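PDB 2GU0: Non-structural protein 2 from Human rotavirus C, which probably binds single-stranded RNA, hydrolyses nucleoside triphosphates and unwinds RNA helices as an octamer, taking part in genome replication and packaging within viroplasms. Local coordinates for residues 20-25 and 51-56; 3-8 and 41-46. All coordinates share one frame; numbering follows the deposited sequence.

Contact 1 of 2, residues 20-25 and 51-56; sequences YPINKK and VAPPPE
The backbones come closest at Ile22 and Ala52, their CA atoms 6.1 Å apart, where the chain leaves strand 18-21 of one two-stranded antiparallel sheet and passes strand 51-52 of another, both in the N-terminal region of NSP2. The two strands belong to different sheets, and the segments are joined through side-chain packing. Ile22 carries it. With CG2 anti to the backbone N and CG1 beside that nitrogen (chi1 -72°), both branches of the side chain face residues 51-53. The CG1 branch is extended (chi2 -179°) and brings CD1 to 3.6 Å from CG of Pro53, while Ile22 CG2 sits 3.8 Å from CD of the same ring. The isoleucine thus meets the proline at its CG-CD side with two methyl groups, the side chains running obliquely to each other. Nearer the strand, the peptide carbonyl of Val51 approaches the root of the isoleucine. Tyr76 of helix 74-90 also touches Ile22, and Val27 of helix 24-32 packs on both Ile22 and Pro53, so the pair belongs to a buried apolar cluster. One residue on, Asn23 is the N-cap of helix 24-32: its OD1 accepts a hydrogen bond from the backbone N of Ala26, and its ND2 bonds the carbonyl oxygen of Tyr49. The asparagine therefore ties the start of the helix to the turn before strand 51-52. At Val51 the carbonyl oxygen lies 3.6 Å from Ile22 CG1 and 3.7 Å from Ile22 CG2.

Contact 2 of 2, residues 3-8 and 41-46; sequences ELACFV and SNYYDT
Ala5 and Tyr43 bring the two backbones closest, with 8.2 Å between their CA atoms; a 3-10 turn at residues 4-6, leading into strand 8-11, faces the residues just before strand 44-45, and the tyrosine side chain bridges the gap. Inside the turn, Cys6 N bonds to Glu3 O, and Leu4 O accepts from both Phe7 N and Val8 N, which fixes the backbone on which Tyr43 lands. The tyrosine holds CG beside its own backbone N and anti to the carbonyl carbon (chi1 -87°), and its ring reaches across with the phenol end foremost. There Tyr43 OH is placed to donate to Val8 O at 2.7 Å, a bond to be taken with caution because the hydroxyl lies too close to another atom of the model. Val8 O lies at the ring edge, near its plane, whereas the methyl of Ala5 approaches obliquely. Val102 touches both Ala5 and Tyr43, and Val51 packs on the tyrosine as well, so the ring is held among several neighbours though it is not fully buried. The apolar part of the contact is Ala5 CB against Tyr43 CZ, 3.7 Å apart.

In the fold
The centres of contacts 1 and 2 lie about 5 Å apart, and their segments alternate along the chain. Strands 44-45 and 51-52 form one small antiparallel sheet, in which Ala52 N probably donates to Tyr44 O at 2.7 Å. A second probable bond, Ile22 N to Phe7 O at 3.2 Å, joins 20-25 to 3-8, so backbone bonds tie each contact's segments to those of the other, while the two contacts supply side-chain links between the pairs. Neither contact adjoins the predicted nucleotide site directly: the side chains of Pro53 and Ala5 are each about 12 Å from that of Val108, a predicted ATP-binding residue. Both contacts also reach a neighbouring subunit: Tyr44 OH bonds Gln160 OE1 of that subunit, and Asn23 packs on its Asn122.

Contact 1 of 2, residues 20-25 and 51-56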
loop_
_atom_site.group_PDB
_atom_site.type_symbol
_atom_site.label_atom_id
_atom_site.label_comp_id
_atom_site.label_asym_id
_atom_site.label_seq_id
_atom_site.Cartn_x
_atom_site.Cartn_y
_atom_site.Cartn_z
ATOM N N TYR A 20 -14.398 -37.220 -4.764
ATOM C CA TYR A 20 -14.688 -35.874 -4.287
ATOM C C TYR A 20 -13.550 -35.279 -3.459
ATOM O O TYR A 20 -12.833 -35.993 -2.753
ATOM C CB TYR A 20 -15.959 -35.862 -3.443
ATOM C CG TYR A 20 -17.149 -36.460 -4.142
ATOM C CD1 TYR A 20 -17.423 -37.826 -4.047
ATOM C CD2 TYR A 20 -17.982 -35.671 -4.935
ATOM C CE1 TYR A 20 -18.499 -38.392 -4.727
ATOM C CE2 TYR A 20 -19.057 -36.228 -5.622
ATOM C CZ TYR A 20 -19.309 -37.588 -5.515
ATOM O OH TYR A 20 -20.356 -38.146 -6.208
ATOM N N PRO A 21 -13.374 -33.954 -3.544
ATOM C CA PRO A 21 -12.346 -33.196 -2.824
ATOM C C PRO A 21 -12.678 -33.148 -1.337
ATOM O O PRO A 21 -13.847 -33.141 -0.966
ATOM C CB PRO A 21 -12.454 -31.802 -3.439
ATOM C CG PRO A 21 -13.019 -32.031 -4.771
ATOM C CD PRO A 21 -14.048 -33.092 -4.529
ATOM N N ILE A 22 -11.667 -33.120 -0.485
ATOM C CA ILE A 22 -11.907 -33.007 0.953
ATOM C C ILE A 22 -11.448 -31.599 1.357
ATOM O O ILE A 22 -10.339 -31.191 1.021
ATOM C CB ILE A 22 -11.111 -34.055 1.740
ATOM C CG1 ILE A 22 -11.721 -35.433 1.530
ATOM C CG2 ILE A 22 -11.144 -33.731 3.206
ATOM C CD1 ILE A 22 -11.016 -36.534 2.292
ATOM N N ASN A 23 -12.286 -30.849 2.064
ATOM C CA ASN A 23 -11.889 -29.497 2.431
ATOM C C ASN A 23 -11.331 -29.365 3.841
ATOM O O ASN A 23 -11.507 -30.262 4.678
ATOM C CB ASN A 23 -13.042 -28.509 2.203
ATOM C CG ASN A 23 -14.166 -28.677 3.186
ATOM O OD1 ASN A 23 -14.024 -28.359 4.364
ATOM N ND2 ASN A 23 -15.299 -29.177 2.711
ATOM N N LYS A 24 -10.653 -28.239 4.088
ATOM C CA LYS A 24 -10.024 -27.983 5.374
ATOM C C LYS A 24 -10.980 -27.898 6.540
ATOM O O LYS A 24 -10.635 -28.288 7.649
ATOM C CB LYS A 24 -9.180 -26.715 5.317
ATOM C CG LYS A 24 -9.970 -25.434 5.210
ATOM C CD LYS A 24 -9.042 -24.241 5.054
ATOM C CE LYS A 24 -9.835 -22.999 4.649
ATOM N NZ LYS A 24 -8.956 -21.838 4.335
ATOM N N LYS A 25 -12.179 -27.380 6.323
ATOM C CA LYS A 25 -13.113 -27.317 7.440
ATOM C C LYS A 25 -13.485 -28.742 7.809
ATOM O O LYS A 25 -13.516 -29.096 8.985
ATOM C CB LYS A 25 -14.357 -26.506 7.074
ATOM C CG LYS A 25 -14.028 -25.092 6.657
ATOM C CD LYS A 25 -13.258 -24.347 7.735
ATOM C CE LYS A 25 -14.196 -23.664 8.687
ATOM N NZ LYS A 25 -15.034 -22.678 7.935
ATOM N N VAL A 51 -17.507 -34.804 3.704
ATOM C CA VAL A 51 -16.760 -35.927 4.221
ATOM C C VAL A 51 -15.304 -35.642 4.521
ATOM O O VAL A 51 -14.569 -35.166 3.656
ATOM C CB VAL A 51 -16.841 -37.106 3.224
ATOM C CG1 VAL A 51 -16.000 -38.278 3.714
ATOM C CG2 VAL A 51 -18.292 -37.505 3.045
ATOM N N ALA A 52 -14.895 -35.957 5.749
ATOM C CA ALA A 52 -13.520 -35.782 6.186
ATOM C C ALA A 52 -12.816 -37.136 6.100
ATOM O O ALA A 52 -13.447 -38.167 5.886
ATOM C CB ALA A 52 -13.500 -35.281 7.587
ATOM N N PRO A 53 -11.490 -37.153 6.259
ATOM C CA PRO A 53 -10.748 -38.413 6.187
ATOM C C PRO A 53 -10.980 -39.319 7.388
ATOM O O PRO A 53 -11.374 -38.860 8.463
ATOM C CB PRO A 53 -9.306 -37.953 6.127
ATOM C CG PRO A 53 -9.399 -36.596 5.543
ATOM C CD PRO A 53 -10.567 -36.010 6.253
ATOM N N PRO A 54 -10.738 -40.629 7.224
ATOM C CA PRO A 54 -10.931 -41.553 8.345
ATOM C C PRO A 54 -10.078 -41.065 9.516
ATOM O O PRO A 54 -8.897 -40.761 9.338
ATOM C CB PRO A 54 -10.422 -42.875 7.781
ATOM C CG PRO A 54 -10.806 -42.786 6.362
ATOM C CD PRO A 54 -10.424 -41.369 5.989
ATOM N N PRO A 55 -10.659 -40.971 10.719
ATOM C CA PRO A 55 -9.898 -40.506 11.890
ATOM C C PRO A 55 -8.623 -41.319 12.120
ATOM O O PRO A 55 -7.700 -40.891 12.818
ATOM C CB PRO A 55 -10.904 -40.642 13.026
ATOM C CG PRO A 55 -12.200 -40.353 12.342
ATOM C CD PRO A 55 -12.076 -41.167 11.059
ATOM N N GLU A 56 -8.588 -42.498 11.518
ATOM C CA GLU A 56 -7.451 -43.402 11.592
ATOM C C GLU A 56 -6.197 -42.764 10.980
ATOM O O GLU A 56 -5.118 -43.338 11.039
ATOM C CB GLU A 56 -7.784 -44.665 10.802
ATOM C CG GLU A 56 -6.727 -45.747 10.825
ATOM C CD GLU A 56 -6.844 -46.671 9.636
ATOM O OE1 GLU A 56 -7.989 -46.925 9.192
ATOM O OE2 GLU A 56 -5.792 -47.149 9.147
#

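Contact 2 of 2, residues 3-8 and 41-46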
loop_
_atom_site.group_PDB
_atom_site.type_symbol
_atom_site.label_atom_id
_atom_site.label_comp_id
_atom_site.label_asym_id
_atom_site.label_seq_id
_atom_site.Cartn_x
_atom_site.Cartn_y
_atom_site.Cartn_z
ATOM N N GLU A 3 -2.126 -41.023 3.114
ATOM C CA GLU A 3 -2.901 -41.969 2.323
ATOM C C GLU A 3 -3.838 -41.194 1.392
ATOM O O GLU A 3 -4.299 -40.113 1.741
ATOM C CB GLU A 3 -3.711 -42.888 3.240
ATOM C CG GLU A 3 -2.876 -43.848 4.104
ATOM C CD GLU A 3 -2.180 -43.172 5.291
ATOM O OE1 GLU A 3 -1.533 -43.900 6.086
ATOM O OE2 GLU A 3 -2.286 -41.925 5.431
ATOM N N LEU A 4 -4.123 -41.740 0.213
ATOM C CA LEU A 4 -4.989 -41.049 -0.744
ATOM C C LEU A 4 -6.255 -40.548 -0.080
ATOM O O LEU A 4 -6.811 -39.536 -0.503
ATOM C CB LEU A 4 -5.347 -41.970 -1.919
ATOM C CG LEU A 4 -6.205 -41.407 -3.060
ATOM C CD1 LEU A 4 -5.586 -40.128 -3.605
ATOM C CD2 LEU A 4 -6.326 -42.439 -4.167
ATOM N N ALA A 5 -6.692 -41.253 0.963
ATOM C CA ALA A 5 -7.900 -40.905 1.711
ATOM C C ALA A 5 -7.783 -39.618 2.534
ATOM O O ALA A 5 -8.734 -39.220 3.203
ATOM C CB ALA A 5 -8.295 -42.053 2.634
ATOM N N CYS A 6 -6.622 -38.983 2.516
ATOM C CA CYS A 6 -6.469 -37.740 3.248
ATOM C C CYS A 6 -6.819 -36.608 2.304
ATOM O O CYS A 6 -6.871 -35.453 2.708
ATOM C CB CYS A 6 -5.037 -37.548 3.715
ATOM S SG CYS A 6 -4.459 -38.745 4.899
ATOM N N PHE A 7 -7.074 -36.945 1.044
ATOM C CA PHE A 7 -7.393 -35.934 0.051
ATOM C C PHE A 7 -8.694 -36.102 -0.719
ATOM O O PHE A 7 -9.230 -35.118 -1.233
ATOM C CB PHE A 7 -6.263 -35.839 -0.962
ATOM C CG PHE A 7 -4.921 -35.666 -0.349
ATOM C CD1 PHE A 7 -4.139 -36.768 -0.048
ATOM C CD2 PHE A 7 -4.433 -34.400 -0.074
ATOM C CE1 PHE A 7 -2.887 -36.614 0.514
ATOM C CE2 PHE A 7 -3.174 -34.233 0.493
ATOM C CZ PHE A 7 -2.398 -35.345 0.787
ATOM N N VAL A 8 -9.195 -37.331 -0.816
ATOM C CA VAL A 8 -10.413 -37.582 -1.572
ATOM C C VAL A 8 -11.326 -38.662 -1.005
ATOM O O VAL A 8 -10.864 -39.662 -0.447
ATOM C CB VAL A 8 -10.073 -38.003 -3.003
ATOM C CG1 VAL A 8 -9.266 -36.937 -3.684
ATOM C CG2 VAL A 8 -9.284 -39.296 -2.976
ATOM N N SER A 41 -11.802 -46.013 11.382
ATOM C CA SER A 41 -11.326 -46.360 10.053
ATOM C C SER A 41 -12.285 -46.005 8.916
ATOM O O SER A 41 -11.998 -46.278 7.756
ATOM C CB SER A 41 -11.003 -47.844 9.999
ATOM O OG SER A 41 -12.186 -48.600 10.162
ATOM N N ASN A 42 -13.421 -45.397 9.241
ATOM C CA ASN A 42 -14.384 -45.005 8.214
ATOM C C ASN A 42 -14.288 -43.519 7.878
ATOM O O ASN A 42 -13.888 -42.707 8.714
ATOM C CB ASN A 42 -15.817 -45.291 8.670
ATOM C CG ASN A 42 -16.074 -46.769 8.946
ATOM O OD1 ASN A 42 -15.777 -47.640 8.120
ATOM N ND2 ASN A 42 -16.653 -47.052 10.106
ATOM N N TYR A 43 -14.645 -43.160 6.650
ATOM C CA TYR A 43 -14.628 -41.752 6.294
ATOM C C TYR A 43 -15.605 -41.117 7.267
ATOM O O TYR A 43 -16.644 -41.708 7.571
ATOM C CB TYR A 43 -15.107 -41.530 4.862
ATOM C CG TYR A 43 -14.009 -41.651 3.837
ATOM C CD1 TYR A 43 -13.500 -42.890 3.476
ATOM C CD2 TYR A 43 -13.467 -40.523 3.237
ATOM C CE1 TYR A 43 -12.483 -43.001 2.535
ATOM C CE2 TYR A 43 -12.443 -40.625 2.301
ATOM C CZ TYR A 43 -11.964 -41.868 1.954
ATOM O OH TYR A 43 -10.983 -41.979 1.000
ATOM N N TYR A 44 -15.279 -39.923 7.750
ATOM C CA TYR A 44 -16.121 -39.231 8.716
ATOM C C TYR A 44 -17.051 -38.168 8.138
ATOM O O TYR A 44 -16.610 -37.250 7.443
ATOM C CB TYR A 44 -15.248 -38.578 9.773
ATOM C CG TYR A 44 -16.037 -37.849 10.812
ATOM C CD1 TYR A 44 -16.825 -38.552 11.714
ATOM C CD2 TYR A 44 -16.006 -36.458 10.901
ATOM C CE1 TYR A 44 -17.562 -37.904 12.685
ATOM C CE2 TYR A 44 -16.745 -35.787 11.877
ATOM C CZ TYR A 44 -17.521 -36.529 12.767
ATOM O OH TYR A 44 -18.248 -35.926 13.754
ATOM N N ASP A 45 -18.341 -38.269 8.447
ATOM C CA ASP A 45 -19.269 -37.279 7.946
ATOM C C ASP A 45 -19.382 -36.092 8.901
ATOM O O ASP A 45 -19.852 -36.202 10.027
ATOM C CB ASP A 45 -20.641 -37.888 7.677
ATOM C CG ASP A 45 -21.593 -36.890 7.073
ATOM O OD1 ASP A 45 -21.102 -35.907 6.479
ATOM O OD2 ASP A 45 -22.824 -37.075 7.180
ATOM N N THR A 46 -18.933 -34.953 8.399
ATOM C CA THR A 46 -18.901 -33.677 9.093
ATOM C C THR A 46 -20.259 -32.969 9.122
ATOM O O THR A 46 -20.460 -31.992 9.858
ATOM C CB THR A 46 -17.843 -32.799 8.401
ATOM O OG1 THR A 46 -16.570 -33.045 9.002
ATOM C CG2 THR A 46 -18.172 -31.359 8.490
#